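Local coordinates for pirin-like protein YHAK (Escherichia coli, PDB 2VEC), which is a cytoplasmic, monomeric bicupin of the pirin family that lacks quercetin 2,3-dioxygenase activity and is probably redox-sensitive through a reactive thiol, at residues R64-E69 / R203-S208; V90-E95 / P246-L251; N104-S109 / L114-Q119; Y124-L129 / R137-L142. One frame throughout, in Å; residues are numbered along the deposited sequence.

All four contacts are largely buried, but they join different layers of the bicupin. Contacts 1 and 2 lie deepest and bring the six-stranded sheets of the two cupin domains together; contact 1 is mainly apolar, whereas contact 2 adds an arginine and two bridging waters. Contacts 3 and 4 stay within the first domain, each linking its six-stranded sheet to its four-stranded one, contact 3 through aliphatic methyls, contact 4 through a salt bridge. Contact 3 is farthest out, its centre about 14 Å from that of the chain. Strand 135-143 ties the groups together: it pairs with strand 63-71 of contact 1 and with strand 85-93 of contact 2.

Contact 1. Residues R64-E69 / R203-S208; sequences RVLNQE and RAYLQS
Leu66 pushes its two methyls against Tyr205 and Gln207 where the cupin domains of this bicupin meet, strand 63-71 of the first domain packing over strand 203-208 of the second. The backbones stand well apart, 9.0 Å between the CA atoms of Leu66 and Gln207, and side chains fill the gap. Leu66 has CG anti to the backbone N (chi1 -178°), which carries its two methyls across to the other strand; Gln207 leaves its strand the same way but bends at chi2. Leu66 lies aslant to both partners, and its methyls divide the work. CD1 sits 4.0 Å from CE2 of Tyr205, meeting the ring at a slant, and also touches CG of Gln207. CD2 rests on the amide end, 3.8 Å from CD of Gln207.

That glutamine can lie under an apolar group because its polar ends are turned to other partners. Tyr205 OH donates to Gln207 OE1 at 2.7 Å, almost in line with the carbonyl bond, so the ring and the amide brace each other as one surface. Around them, Leu66 also packs on Leu140, and Gln207 on Tyr45 and Phe47. The amide nitrogen is bonded to Gly228 O as well as to the next residue: Gln207 NE2 donates to Ser208 O at 3.0 Å, from above the carbonyl plane.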
loop_
_atom_site.group_PDB
_atom_site.type_symbol
_atom_site.label_atom_id
_atom_site.label_comp_id
_atom_site.label_asym_id
_atom_site.label_seq_id
_atom_site.Cartn_x
_atom_site.Cartn_y
_atom_site.Cartn_z
ATOM N N ARG A 64 6.028 -7.723 -2.750
ATOM C CA ARG A 64 6.865 -8.620 -1.907
ATOM C C ARG A 64 6.547 -8.591 -0.407
ATOM O O ARG A 64 6.712 -9.576 0.305
ATOM C CB ARG A 64 8.350 -8.332 -2.150
ATOM C CG ARG A 64 8.761 -8.471 -3.639
ATOM C CD ARG A 64 8.375 -9.888 -4.221
ATOM N NE ARG A 64 8.909 -11.011 -3.438
ATOM C CZ ARG A 64 10.159 -11.461 -3.532
ATOM N NH1 ARG A 64 11.018 -10.873 -4.381
ATOM N NH2 ARG A 64 10.541 -12.515 -2.823
ATOM N N VAL A 65 6.078 -7.453 0.081
ATOM C CA VAL A 65 5.722 -7.365 1.495
ATOM C C VAL A 65 4.542 -6.414 1.552
ATOM O O VAL A 65 4.505 -5.447 0.788
ATOM C CB VAL A 65 6.873 -6.735 2.291
ATOM C CG1 VAL A 65 6.370 -6.227 3.714
ATOM C CG2 VAL A 65 8.031 -7.743 2.414
ATOM N N LEU A 66 3.577 -6.697 2.427
ATOM C CA LEU A 66 2.623 -5.667 2.841
ATOM C C LEU A 66 2.549 -5.742 4.354
ATOM O O LEU A 66 2.299 -6.819 4.961
ATOM C CB LEU A 66 1.233 -5.839 2.186
ATOM C CG LEU A 66 0.274 -4.687 2.622
ATOM C CD1 LEU A 66 -0.640 -4.275 1.538
ATOM C CD2 LEU A 66 -0.488 -5.035 3.928
ATOM N N ASN A 67 2.840 -4.631 4.997
ATOM C CA ASN A 67 2.833 -4.667 6.450
ATOM C C ASN A 67 2.137 -3.490 7.066
ATOM O O ASN A 67 1.902 -2.481 6.391
ATOM C CB ASN A 67 4.238 -4.914 7.022
ATOM C CG ASN A 67 5.133 -3.711 6.987
ATOM O OD1 ASN A 67 4.882 -2.699 7.638
ATOM N ND2 ASN A 67 6.258 -3.853 6.284
ATOM N N GLN A 68 1.740 -3.647 8.313
ATOM C CA GLN A 68 1.266 -2.521 9.087
ATOM C C GLN A 68 1.996 -2.574 10.403
ATOM O O GLN A 68 2.070 -3.626 11.035
ATOM C CB GLN A 68 -0.240 -2.554 9.315
ATOM C CG GLN A 68 -0.675 -1.458 10.325
ATOM C CD GLN A 68 -2.164 -1.204 10.321
ATOM O OE1 GLN A 68 -2.767 -1.022 9.244
ATOM N NE2 GLN A 68 -2.775 -1.176 11.518
ATOM N N GLU A 69 2.593 -1.453 10.788
ATOM C CA GLU A 69 3.405 -1.405 11.994
ATOM C C GLU A 69 2.997 -0.219 12.831
ATOM O O GLU A 69 2.466 0.769 12.307
ATOM C CB GLU A 69 4.890 -1.336 11.635
ATOM C CG GLU A 69 5.430 -2.678 11.051
ATOM C CD GLU A 69 5.428 -3.802 12.098
ATOM O OE1 GLU A 69 6.002 -3.589 13.213
ATOM O OE2 GLU A 69 4.840 -4.881 11.824
ATOM N N ARG A 203 -3.083 -9.656 -12.609
ATOM C CA ARG A 203 -3.113 -10.026 -11.182
ATOM C C ARG A 203 -3.549 -8.786 -10.397
ATOM O O ARG A 203 -3.118 -7.673 -10.692
ATOM C CB ARG A 203 -1.718 -10.495 -10.743
ATOM C CG ARG A 203 -1.688 -11.186 -9.339
ATOM C CD ARG A 203 -0.243 -11.610 -8.886
ATOM N NE ARG A 203 0.313 -12.546 -9.874
ATOM C CZ ARG A 203 0.086 -13.844 -9.983
ATOM N NH1 ARG A 203 -0.673 -14.497 -9.108
ATOM N NH2 ARG A 203 0.665 -14.511 -10.980
ATOM N N ALA A 204 -4.400 -8.971 -9.395
ATOM C CA ALA A 204 -4.728 -7.860 -8.494
ATOM C C ALA A 204 -4.562 -8.342 -7.076
ATOM O O ALA A 204 -4.755 -9.561 -6.781
ATOM C CB ALA A 204 -6.133 -7.444 -8.699
ATOM N N TYR A 205 -4.236 -7.415 -6.192
ATOM C CA TYR A 205 -4.240 -7.746 -4.786
ATOM C C TYR A 205 -5.172 -6.745 -4.115
ATOM O O TYR A 205 -5.070 -5.509 -4.334
ATOM C CB TYR A 205 -2.827 -7.612 -4.208
ATOM C CG TYR A 205 -2.760 -7.915 -2.725
ATOM C CD1 TYR A 205 -2.682 -9.221 -2.300
ATOM C CD2 TYR A 205 -2.730 -6.889 -1.777
ATOM C CE1 TYR A 205 -2.639 -9.542 -0.918
ATOM C CE2 TYR A 205 -2.629 -7.192 -0.405
ATOM C CZ TYR A 205 -2.615 -8.525 -0.004
ATOM O OH TYR A 205 -2.567 -8.859 1.324
ATOM N N LEU A 206 -6.054 -7.261 -3.246
ATOM C CA LEU A 206 -6.957 -6.426 -2.444
ATOM C C LEU A 206 -6.504 -6.453 -0.992
ATOM O O LEU A 206 -6.201 -7.532 -0.485
ATOM C CB LEU A 206 -8.374 -7.017 -2.484
ATOM C CG LEU A 206 -8.892 -7.380 -3.882
ATOM C CD1 LEU A 206 -10.350 -7.808 -3.750
ATOM C CD2 LEU A 206 -8.808 -6.176 -4.821
ATOM N N GLN A 207 -6.550 -5.304 -0.294
ATOM C CA GLN A 207 -6.158 -5.246 1.112
ATOM C C GLN A 207 -7.174 -4.446 1.896
ATOM O O GLN A 207 -7.500 -3.324 1.518
ATOM C CB GLN A 207 -4.735 -4.647 1.285
ATOM C CG GLN A 207 -4.305 -4.536 2.771
ATOM C CD GLN A 207 -4.196 -5.924 3.414
ATOM O OE1 GLN A 207 -3.683 -6.849 2.781
ATOM N NE2 GLN A 207 -4.671 -6.074 4.638
ATOM N N SER A 208 -7.678 -5.016 2.988
ATOM C CA SER A 208 -8.474 -4.247 3.917
ATOM C C SER A 208 -7.512 -3.449 4.817
ATOM O O SER A 208 -6.653 -4.066 5.515
ATOM C CB SER A 208 -9.345 -5.195 4.754
ATOM O OG SER A 208 -9.770 -4.527 5.964
#

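Contact 2. Residues V90-E95 / P246-L251; sequences VILDGE and PLRALL
Leu92 and Arg248 face each other across an even gap between strands running in roughly opposite senses: their CA atoms are 10.5 Å apart, the same separation as for Val90 and Leu250. The arginine spans most of that space. Its chain bends at chi3 (63°), and the side chains of Arg248 and Leu92 pass one another in opposite directions. CD2 of Leu92 lies over one face of the guanidinium, 3.5 Å from Arg248 NH2, while CG1 of Val90 approaches the same nitrogen more loosely and at a slant.

The guanidinium edge is used differently. Two waters lie in its plane and carry its hydrogen bonds to the other backbone: one accepts from Arg248 NH2 (2.8 Å to the water oxygen) and donates to Ile91 O, and the second accepts from Arg248 NH1 and donates to Leu92 O. The remaining nitrogen, NE, is bonded to His186 NE2. The methyl over the face, the waters at the edge and His186 on NE together fix how the plane is turned.

The contact joins the six-stranded sheets of the two cupin domains. A classic beta bulge places Leu92 and Asp93 opposite Thr136 on strand 135-143, and Leu250 packs on Met138 and Leu140 of that same strand.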
loop_
_atom_site.group_PDB
_atom_site.type_symbol
_atom_site.label_atom_id
_atom_site.label_comp_id
_atom_site.label_asym_id
_atom_site.label_seq_id
_atom_site.Cartn_x
_atom_site.Cartn_y
_atom_site.Cartn_z
ATOM N N VAL A 90 2.097 4.361 3.665
ATOM C CA VAL A 90 0.876 5.092 3.774
ATOM C C VAL A 90 0.756 5.333 5.267
ATOM O O VAL A 90 0.620 4.389 6.053
ATOM C CB VAL A 90 -0.310 4.259 3.255
ATOM C CG1 VAL A 90 -1.665 4.998 3.472
ATOM C CG2 VAL A 90 -0.076 3.878 1.776
ATOM N N ILE A 91 0.917 6.585 5.652
ATOM C CA ILE A 91 0.774 6.959 7.064
ATOM C C ILE A 91 -0.694 6.995 7.447
ATOM O O ILE A 91 -1.465 7.787 6.917
ATOM C CB ILE A 91 1.393 8.308 7.395
ATOM C CG1 ILE A 91 2.799 8.444 6.777
ATOM C CG2 ILE A 91 1.468 8.471 8.936
ATOM C CD1 ILE A 91 3.784 7.359 7.208
ATOM N N LEU A 92 -1.050 6.151 8.405
ATOM C CA LEU A 92 -2.409 6.039 8.922
ATOM C C LEU A 92 -2.653 6.875 10.166
ATOM O O LEU A 92 -3.775 7.336 10.371
ATOM C CB LEU A 92 -2.724 4.563 9.232
ATOM C CG LEU A 92 -2.589 3.697 7.969
ATOM C CD1 LEU A 92 -2.717 2.208 8.359
ATOM C CD2 LEU A 92 -3.652 4.072 6.914
ATOM N N ASP A 93 -1.643 7.041 11.017
ATOM C CA ASP A 93 -1.835 7.826 12.243
ATOM C C ASP A 93 -0.483 8.303 12.638
ATOM O O ASP A 93 0.488 7.567 12.511
ATOM C CB ASP A 93 -2.500 6.996 13.397
ATOM C CG ASP A 93 -2.807 7.820 14.664
ATOM O OD1 ASP A 93 -3.407 8.937 14.607
ATOM O OD2 ASP A 93 -2.520 7.271 15.767
ATOM N N GLY A 94 -0.425 9.557 13.083
ATOM C CA GLY A 94 0.815 10.155 13.553
ATOM C C GLY A 94 1.688 10.765 12.467
ATOM O O GLY A 94 1.200 11.184 11.426
ATOM N N GLU A 95 2.990 10.792 12.722
ATOM C CA GLU A 95 3.948 11.472 11.865
ATOM C C GLU A 95 5.300 10.824 12.050
ATOM O O GLU A 95 5.661 10.386 13.148
ATOM C CB GLU A 95 4.041 12.992 12.197
ATOM C CG GLU A 95 3.937 13.324 13.660
ATOM C CD GLU A 95 4.265 14.766 13.990
ATOM O OE1 GLU A 95 4.592 15.557 13.069
ATOM O OE2 GLU A 95 4.201 15.100 15.196
ATOM N N PRO A 246 -18.040 0.587 6.989
ATOM C CA PRO A 246 -17.154 1.687 6.552
ATOM C C PRO A 246 -15.768 1.139 6.227
ATOM O O PRO A 246 -15.257 0.320 6.981
ATOM C CB PRO A 246 -17.121 2.614 7.768
ATOM C CG PRO A 246 -18.450 2.354 8.478
ATOM C CD PRO A 246 -18.686 0.864 8.294
ATOM N N LEU A 247 -15.178 1.547 5.103
ATOM C CA LEU A 247 -14.053 0.810 4.548
ATOM C C LEU A 247 -12.899 1.737 4.149
ATOM O O LEU A 247 -13.135 2.817 3.612
ATOM C CB LEU A 247 -14.535 0.077 3.297
ATOM C CG LEU A 247 -13.502 -0.670 2.463
ATOM C CD1 LEU A 247 -13.087 -1.935 3.203
ATOM C CD2 LEU A 247 -14.057 -0.956 1.066
ATOM N N ARG A 248 -11.660 1.316 4.420
ATOM C CA ARG A 248 -10.515 1.854 3.698
ATOM C C ARG A 248 -9.799 0.624 3.169
ATOM O O ARG A 248 -9.606 -0.356 3.923
ATOM C CB ARG A 248 -9.595 2.665 4.582
ATOM C CG ARG A 248 -10.109 4.083 4.860
ATOM C CD ARG A 248 -9.055 4.864 5.619
ATOM N NE ARG A 248 -7.804 5.060 4.885
ATOM C CZ ARG A 248 -6.809 5.794 5.378
ATOM N NH1 ARG A 248 -6.982 6.379 6.581
ATOM N NH2 ARG A 248 -5.686 5.944 4.692
ATOM N N ALA A 249 -9.421 0.657 1.891
ATOM C CA ALA A 249 -8.790 -0.491 1.277
ATOM C C ALA A 249 -7.790 -0.063 0.212
ATOM O O ALA A 249 -7.792 1.102 -0.232
ATOM C CB ALA A 249 -9.874 -1.390 0.630
ATOM N N LEU A 250 -7.015 -1.023 -0.262
ATOM C CA LEU A 250 -6.149 -0.794 -1.411
ATOM C C LEU A 250 -6.508 -1.825 -2.461
ATOM O O LEU A 250 -6.890 -2.962 -2.119
ATOM C CB LEU A 250 -4.684 -1.065 -1.033
ATOM C CG LEU A 250 -4.035 -0.154 0.009
ATOM C CD1 LEU A 250 -2.575 -0.585 0.289
ATOM C CD2 LEU A 250 -4.095 1.338 -0.378
ATOM N N LEU A 251 -6.380 -1.438 -3.731
ATOM C CA LEU A 251 -6.424 -2.417 -4.801
ATOM C C LEU A 251 -5.145 -2.168 -5.574
ATOM O O LEU A 251 -4.865 -1.016 -6.002
ATOM C CB LEU A 251 -7.631 -2.239 -5.728
ATOM C CG LEU A 251 -7.766 -3.335 -6.826
ATOM C CD1 LEU A 251 -9.228 -3.561 -7.222
ATOM C CD2 LEU A 251 -6.964 -2.897 -8.081
HETATM O O HOH W 1 -3.887 7.850 5.657
HETATM O O HOH W 2 -5.229 8.322 8.075
#

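Contact 3. Residues N104-S109 / L114-Q119; sequences NHVQAS and LLLSTQ
Leu114, the first residue of 114-119 to reach across, meets Val106 inside the first cupin barrel, where the six-stranded sheet faces the four-stranded one. These two side chains point at each other tip to tip: Leu114 CD1 lies 3.6 Å from Val106 CG1, with Leu114 CD2 a little behind, 4.1 Å from the same methyl. The leucine gets there with CG anti to its backbone N (chi1 162°). On the valine, CG1 takes the crowded position between the backbone N and the carbonyl carbon (chi1 60°), and this branch does all the touching.

Leu115 belongs to the other side of its strand and packs on Leu88 and Leu178. With Leu116 the chain turns inward again; its CB does not aim squarely at 104-109, yet the side chain brings CD2 to 4.5 Å from Val106 CG1. The valine methyl is thus met by both leucines, closely by one and lightly by the other. Ile153 adds to the cluster by packing on both Val106 and Leu116, and Tyr98 by packing on Val106 and Leu114. Beyond Leu116 the segment turns polar: Thr118 N is bonded to Asp86 OD1 and Thr118 OG1 to Val85 O, and Gln119 N is bonded to Tyr124 OH.

Methyl-to-methyl packing of this kind has no directional element. It joins the two sheets by shape and burial of methyls, while the alignment of each strand is set within its own sheet, by backbone bonds such as those of Val106 with Tyr98.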
loop_
_atom_site.group_PDB
_atom_site.type_symbol
_atom_site.label_atom_id
_atom_site.label_comp_id
_atom_site.label_asym_id
_atom_site.label_seq_id
_atom_site.Cartn_x
_atom_site.Cartn_y
_atom_site.Cartn_z
ATOM N N ASN A 104 19.468 12.286 2.417
ATOM C CA ASN A 104 18.088 12.569 2.012
ATOM C C ASN A 104 17.114 12.381 3.170
ATOM O O ASN A 104 17.277 11.469 3.982
ATOM C CB ASN A 104 17.653 11.704 0.840
ATOM C CG ASN A 104 18.563 11.830 -0.352
ATOM O OD1 ASN A 104 19.060 10.829 -0.859
ATOM N ND2 ASN A 104 18.777 13.056 -0.820
ATOM N N HIS A 105 16.128 13.269 3.263
ATOM C CA HIS A 105 15.157 13.214 4.354
ATOM C C HIS A 105 13.792 13.717 3.908
ATOM O O HIS A 105 13.679 14.566 3.013
ATOM C CB HIS A 105 15.640 14.015 5.560
ATOM C CG HIS A 105 15.970 15.437 5.234
ATOM N ND1 HIS A 105 15.036 16.450 5.297
ATOM C CD2 HIS A 105 17.121 16.011 4.808
ATOM C CE1 HIS A 105 15.603 17.589 4.939
ATOM N NE2 HIS A 105 16.867 17.350 4.636
ATOM N N VAL A 106 12.757 13.187 4.558
ATOM C CA VAL A 106 11.395 13.584 4.287
ATOM C C VAL A 106 10.584 13.235 5.523
ATOM O O VAL A 106 10.859 12.240 6.181
ATOM C CB VAL A 106 10.855 12.860 3.008
ATOM C CG1 VAL A 106 10.876 11.315 3.173
ATOM C CG2 VAL A 106 9.469 13.373 2.619
ATOM N N GLN A 107 9.598 14.065 5.832
ATOM C CA GLN A 107 8.638 13.800 6.905
ATOM C C GLN A 107 7.284 13.477 6.288
ATOM O O GLN A 107 6.898 14.083 5.286
ATOM C CB GLN A 107 8.443 15.040 7.782
ATOM C CG GLN A 107 9.681 15.606 8.423
ATOM C CD GLN A 107 9.363 16.933 9.144
ATOM O OE1 GLN A 107 8.245 17.124 9.636
ATOM N NE2 GLN A 107 10.326 17.845 9.183
ATOM N N ALA A 108 6.543 12.561 6.904
ATOM C CA ALA A 108 5.194 12.233 6.426
ATOM C C ALA A 108 4.214 12.117 7.583
ATOM O O ALA A 108 4.499 11.411 8.522
ATOM C CB ALA A 108 5.213 10.944 5.637
ATOM N N SER A 109 3.084 12.816 7.508
ATOM C CA SER A 109 1.998 12.696 8.508
ATOM C C SER A 109 0.818 11.854 8.015
ATOM O O SER A 109 0.746 11.463 6.852
ATOM C CB SER A 109 1.464 14.064 8.908
ATOM O OG SER A 109 2.501 14.977 9.211
ATOM N N LEU A 114 4.034 7.944 0.821
ATOM C CA LEU A 114 5.428 8.266 0.541
ATOM C C LEU A 114 6.009 7.115 -0.276
ATOM O O LEU A 114 5.861 5.959 0.138
ATOM C CB LEU A 114 6.166 8.379 1.884
ATOM C CG LEU A 114 7.703 8.309 1.965
ATOM C CD1 LEU A 114 8.355 9.527 1.275
ATOM C CD2 LEU A 114 8.122 8.299 3.402
ATOM N N LEU A 115 6.705 7.422 -1.366
ATOM C CA LEU A 115 7.449 6.406 -2.095
ATOM C C LEU A 115 8.965 6.653 -1.984
ATOM O O LEU A 115 9.462 7.732 -2.301
ATOM C CB LEU A 115 7.021 6.357 -3.575
ATOM C CG LEU A 115 7.773 5.327 -4.426
ATOM C CD1 LEU A 115 7.329 3.883 -4.103
ATOM C CD2 LEU A 115 7.609 5.579 -5.927
ATOM N N LEU A 116 9.700 5.655 -1.510
ATOM C CA LEU A 116 11.172 5.715 -1.521
ATOM C C LEU A 116 11.663 4.760 -2.580
ATOM O O LEU A 116 11.412 3.558 -2.476
ATOM C CB LEU A 116 11.713 5.314 -0.135
ATOM C CG LEU A 116 11.176 6.147 1.031
ATOM C CD1 LEU A 116 11.618 5.534 2.363
ATOM C CD2 LEU A 116 11.717 7.578 0.891
ATOM N N SER A 117 12.344 5.296 -3.592
ATOM C CA SER A 117 12.889 4.479 -4.696
ATOM C C SER A 117 14.297 4.229 -4.249
ATOM O O SER A 117 15.135 5.131 -4.325
ATOM C CB SER A 117 12.829 5.235 -6.018
ATOM O OG SER A 117 11.454 5.365 -6.378
ATOM N N THR A 118 14.525 3.052 -3.666
ATOM C CA THR A 118 15.733 2.846 -2.864
ATOM C C THR A 118 16.923 2.524 -3.752
ATOM O O THR A 118 16.761 2.116 -4.919
ATOM C CB THR A 118 15.561 1.744 -1.794
ATOM O OG1 THR A 118 15.419 0.482 -2.440
ATOM C CG2 THR A 118 14.322 2.004 -0.921
ATOM N N GLN A 119 18.110 2.696 -3.187
ATOM C CA GLN A 119 19.350 2.550 -3.929
ATOM C C GLN A 119 20.231 1.526 -3.239
ATOM O O GLN A 119 20.310 1.508 -2.019
ATOM C CB GLN A 119 20.122 3.871 -3.992
ATOM C CG GLN A 119 19.344 5.126 -4.344
ATOM C CD GLN A 119 20.227 6.388 -4.202
ATOM O OE1 GLN A 119 20.192 7.091 -3.177
ATOM N NE2 GLN A 119 21.060 6.652 -5.222
#

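Contact 4. Residues Y124-L129 / R137-L142; sequences YSEHNL and RMQLWL
Glu126 and Arg137 form a side-on salt bridge across the interior of the first cupin barrel, from strand 124-128 of one sheet to strand 135-143 of the other. Arg137 NE donates to Glu126 OE2 at 2.9 Å, meeting the syn lone pair of that oxygen, and Arg137 NH2 donates to Glu126 OE1 at 3.0 Å; a weak third bond runs from NE to OE1. The carboxylate comes to the edge of the guanidinium, and the two planes are 25° apart, nearly coplanar. The glutamate arrives on an extended chain, the arginine on one bent at chi2 (101°).

Both ends have further partners: Tyr98 OH is bonded to Glu126 OE2, and Asn67 OD1 to Arg137 NH1. Gln139 lies beside the pair, its NE2 3.6 Å above the guanidinium plane of Arg137, offset toward the rim. That amide is fixed in turn, since Trp141 NE1 donates to Gln139 OE1 at 2.7 Å and Asn89 OD1 is bonded to Gln139 NE2. Farther out, Phe77 packs against both Glu126 and Arg137.

Such a pairing fixes the rotation of both groups, and the opposite charges probably compensate each other in this buried setting. The link between the two sheets here is therefore directional, and it is tied through Asn67 to strand 63-71.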
loop_
_atom_site.group_PDB
_atom_site.type_symbol
_atom_site.label_atom_id
_atom_site.label_comp_id
_atom_site.label_asym_id
_atom_site.label_seq_id
_atom_site.Cartn_x
_atom_site.Cartn_y
_atom_site.Cartn_z
ATOM N N TYR A 124 18.386 3.045 5.423
ATOM C CA TYR A 124 17.185 3.842 5.577
ATOM C C TYR A 124 16.629 3.731 6.982
ATOM O O TYR A 124 16.545 2.638 7.535
ATOM C CB TYR A 124 16.107 3.363 4.565
ATOM C CG TYR A 124 16.520 3.587 3.131
ATOM C CD1 TYR A 124 16.197 4.777 2.461
ATOM C CD2 TYR A 124 17.268 2.620 2.440
ATOM C CE1 TYR A 124 16.600 4.984 1.107
ATOM C CE2 TYR A 124 17.676 2.825 1.127
ATOM C CZ TYR A 124 17.343 3.999 0.465
ATOM O OH TYR A 124 17.777 4.170 -0.841
ATOM N N SER A 125 16.212 4.856 7.544
ATOM C CA SER A 125 15.681 4.859 8.900
ATOM C C SER A 125 14.323 5.541 8.970
ATOM O O SER A 125 14.003 6.406 8.153
ATOM C CB SER A 125 16.670 5.516 9.865
ATOM O OG SER A 125 16.622 6.923 9.772
ATOM N N GLU A 126 13.528 5.135 9.952
ATOM C CA GLU A 126 12.172 5.630 10.105
ATOM C C GLU A 126 11.970 5.955 11.572
ATOM O O GLU A 126 12.109 5.070 12.411
ATOM C CB GLU A 126 11.167 4.568 9.632
ATOM C CG GLU A 126 9.747 4.723 10.206
ATOM C CD GLU A 126 8.729 3.765 9.581
ATOM O OE1 GLU A 126 9.070 2.588 9.316
ATOM O OE2 GLU A 126 7.578 4.201 9.353
ATOM N N HIS A 127 11.688 7.220 11.877
ATOM C CA HIS A 127 11.534 7.661 13.278
ATOM C C HIS A 127 10.167 8.262 13.517
ATOM O O HIS A 127 9.698 9.071 12.713
ATOM C CB HIS A 127 12.537 8.758 13.677
ATOM C CG HIS A 127 13.980 8.420 13.455
ATOM N ND1 HIS A 127 14.422 7.171 13.067
ATOM C CD2 HIS A 127 15.094 9.186 13.593
ATOM C CE1 HIS A 127 15.742 7.184 12.966
ATOM N NE2 HIS A 127 16.174 8.395 13.275
ATOM N N ASN A 128 9.553 7.922 14.646
ATOM C CA ASN A 128 8.327 8.586 15.054
ATOM C C ASN A 128 8.661 10.004 15.561
ATOM O O ASN A 128 9.454 10.159 16.483
ATOM C CB ASN A 128 7.614 7.751 16.129
ATOM C CG ASN A 128 6.281 8.341 16.563
ATOM O OD1 ASN A 128 5.928 9.474 16.177
ATOM N ND2 ASN A 128 5.531 7.574 17.396
ATOM N N LEU A 129 8.061 11.026 14.943
ATOM C CA LEU A 129 8.355 12.415 15.307
ATOM C C LEU A 129 7.751 12.871 16.640
ATOM O O LEU A 129 8.176 13.903 17.184
ATOM C CB LEU A 129 7.939 13.370 14.181
ATOM C CG LEU A 129 8.917 13.504 13.007
ATOM C CD1 LEU A 129 8.225 14.085 11.781
ATOM C CD2 LEU A 129 10.101 14.379 13.437
ATOM N N ARG A 137 1.525 2.911 10.345
ATOM C CA ARG A 137 1.688 3.090 8.923
ATOM C C ARG A 137 1.688 1.758 8.210
ATOM O O ARG A 137 2.130 0.759 8.773
ATOM C CB ARG A 137 2.939 3.889 8.595
ATOM C CG ARG A 137 4.242 3.279 9.020
ATOM C CD ARG A 137 4.915 2.644 7.837
ATOM N NE ARG A 137 6.130 1.973 8.315
ATOM C CZ ARG A 137 6.220 0.671 8.543
ATOM N NH1 ARG A 137 5.174 -0.114 8.320
ATOM N NH2 ARG A 137 7.368 0.162 8.968
ATOM N N MET A 138 1.174 1.759 6.991
ATOM C CA MET A 138 1.133 0.548 6.175
ATOM C C MET A 138 2.261 0.722 5.168
ATOM O O MET A 138 2.597 1.851 4.794
ATOM C CB MET A 138 -0.213 0.432 5.503
ATOM C CG MET A 138 -0.293 -0.683 4.458
ATOM S SD MET A 138 -2.003 -1.100 4.068
ATOM C CE MET A 138 -2.564 -1.896 5.590
ATOM N N GLN A 139 2.900 -0.378 4.810
ATOM C CA GLN A 139 4.114 -0.314 3.975
ATOM C C GLN A 139 4.011 -1.421 2.986
ATOM O O GLN A 139 3.641 -2.549 3.366
ATOM C CB GLN A 139 5.358 -0.463 4.867
ATOM C CG GLN A 139 6.663 -0.515 4.076
ATOM C CD GLN A 139 7.868 -0.573 4.960
ATOM O OE1 GLN A 139 8.384 -1.650 5.228
ATOM N NE2 GLN A 139 8.323 0.579 5.436
ATOM N N LEU A 140 4.284 -1.108 1.712
ATOM C CA LEU A 140 4.336 -2.080 0.634
ATOM C C LEU A 140 5.782 -2.132 0.129
ATOM O O LEU A 140 6.436 -1.078 0.082
ATOM C CB LEU A 140 3.447 -1.575 -0.533
ATOM C CG LEU A 140 1.918 -1.722 -0.519
ATOM C CD1 LEU A 140 1.246 -1.171 0.731
ATOM C CD2 LEU A 140 1.347 -1.027 -1.770
ATOM N N TRP A 141 6.301 -3.314 -0.224
ATOM C CA TRP A 141 7.568 -3.409 -0.969
ATOM C C TRP A 141 7.253 -3.977 -2.357
ATOM O O TRP A 141 6.574 -5.019 -2.440
ATOM C CB TRP A 141 8.567 -4.389 -0.322
ATOM C CG TRP A 141 9.037 -4.110 1.088
ATOM C CD1 TRP A 141 8.535 -3.189 2.001
ATOM C CD2 TRP A 141 10.054 -4.821 1.764
ATOM N NE1 TRP A 141 9.215 -3.294 3.191
ATOM C CE2 TRP A 141 10.163 -4.282 3.066
ATOM C CE3 TRP A 141 10.917 -5.871 1.388
ATOM C CZ2 TRP A 141 11.081 -4.775 3.997
ATOM C CZ3 TRP A 141 11.845 -6.346 2.332
ATOM C CH2 TRP A 141 11.922 -5.799 3.596
ATOM N N LEU A 142 7.751 -3.321 -3.425
ATOM C CA LEU A 142 7.609 -3.833 -4.816
ATOM C C LEU A 142 9.007 -4.109 -5.328
ATOM O O LEU A 142 9.914 -3.289 -5.075
ATOM C CB LEU A 142 6.997 -2.754 -5.727
ATOM C CG LEU A 142 5.574 -2.335 -5.294
ATOM C CD1 LEU A 142 5.079 -1.107 -6.144
ATOM C CD2 LEU A 142 4.657 -3.508 -5.525
#